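Local coordinates for protein ribose 5-phosphate isomerase (Giardia lamblia, PDB 3S5P) that probably interconverts ribose 5-phosphate and ribulose 5-phosphate in the pentose phosphate pathway, as an isomerase of the RpiB type, at residues Glu72-Thr75 and Cys81-Leu84. Numbering follows the deposited sequence.
Sequences EAVT and CCIL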
# COMPACT_ATOMS: atom_id res chain seq x y z
N GLU A 72 -15.87 0.47 -8.22
CA GLU A 72 -17.32 0.34 -8.20
C GLU A 72 -17.77 -0.93 -8.91
O GLU A 72 -18.88 -1.45 -8.66
CB GLU A 72 -17.98 1.59 -8.80
CG GLU A 72 -18.01 2.80 -7.85
CD GLU A 72 -18.51 4.10 -8.53
OE1 GLU A 72 -18.77 4.11 -9.76
OE2 GLU A 72 -18.63 5.13 -7.81
N ALA A 73 -16.92 -1.44 -9.81
CA ALA A 73 -17.20 -2.74 -10.46
C ALA A 73 -17.15 -3.86 -9.39
O ALA A 73 -17.89 -4.84 -9.46
CB ALA A 73 -16.19 -3.00 -11.57
N VAL A 74 -16.29 -3.69 -8.41
CA VAL A 74 -16.14 -4.66 -7.34
C VAL A 74 -17.27 -4.50 -6.33
O VAL A 74 -17.92 -5.48 -5.97
CB VAL A 74 -14.76 -4.52 -6.64
CG1 VAL A 74 -14.65 -5.45 -5.42
CG2 VAL A 74 -13.66 -4.80 -7.65
N THR A 75 -17.54 -3.27 -5.90
CA THR A 75 -18.51 -3.07 -4.82
C THR A 75 -19.94 -3.33 -5.27
O THR A 75 -20.82 -3.56 -4.44
CB THR A 75 -18.38 -1.66 -4.14
OG1 THR A 75 -18.94 -0.65 -4.97
CG2 THR A 75 -16.96 -1.30 -3.89
N CYS A 81 -12.45 -8.65 -8.63
CA CYS A 81 -11.41 -7.70 -8.16
C CYS A 81 -11.17 -6.70 -9.27
O CYS A 81 -11.66 -6.89 -10.40
CB CYS A 81 -10.11 -8.41 -7.85
SG CYS A 81 -9.45 -9.30 -9.29
N CYS A 82 -10.42 -5.64 -8.95
CA CYS A 82 -10.06 -4.64 -9.94
C CYS A 82 -8.58 -4.34 -9.91
O CYS A 82 -7.94 -4.35 -8.85
CB CYS A 82 -10.88 -3.36 -9.79
SG CYS A 82 -10.57 -2.44 -8.25
N ILE A 83 -8.01 -4.13 -11.09
CA ILE A 83 -6.59 -3.84 -11.22
C ILE A 83 -6.47 -2.39 -11.64
O ILE A 83 -7.09 -2.00 -12.61
CB ILE A 83 -5.92 -4.72 -12.28
CG1 ILE A 83 -6.37 -6.18 -12.13
CG2 ILE A 83 -4.36 -4.49 -12.29
CD1 ILE A 83 -6.10 -6.79 -10.69
N LEU A 84 -5.67 -1.61 -10.92
CA LEU A 84 -5.57 -0.20 -11.15
C LEU A 84 -4.13 0.23 -11.47
O LEU A 84 -3.26 0.23 -10.61
CB LEU A 84 -6.10 0.54 -9.93
CG LEU A 84 -7.51 0.21 -9.45
CD1 LEU A 84 -7.67 0.82 -8.09
CD2 LEU A 84 -8.57 0.72 -10.42
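Val74, on the last turn of helix 65-75, reaches across to Cys81 and Cys82 at the start of strand 81-86, and it carries this contact on one methyl group. Earlier on this turn, Glu72 starts its side chain away from the strand and is exposed, as suits a charged residue. Ala73 does turn its CB toward the strand but stops short of it; its small methyl instead lies on Ala25 of strand 23-28 and on Arg78 and Ala79 of the connecting loop. Val74 is the residue that makes the contact. With CG1 trans to the backbone N (chi1 174°), the other methyl, CG2, is the one turned onto the strand, 3.5 Å from Cys81 C and 3.6 Å from Cys82 N. The same methyl also meets the side chain of Cys82, lying 3.8 Å from Cys82 CB and 3.9 Å from Cys82 SG. An apolar branch suits this spot, since the strand backbone is already paired on both flanks, Cys81 with Ala25 and Cys82 with Asn123 and Leu125; the valine side chain also touches Asn123. The small side chain of Cys82 is consistent with this close approach, while that of Cys81 leaves by the other face, toward Phe144 and Leu145 of helix 134-146. Helix, short loop and strand form the second half of a β-α-β crossover from strand 49-54 to strand 81-86, passing over strand 23-28, in the Rossmann-like α/β/α sandwich of the RpiB family.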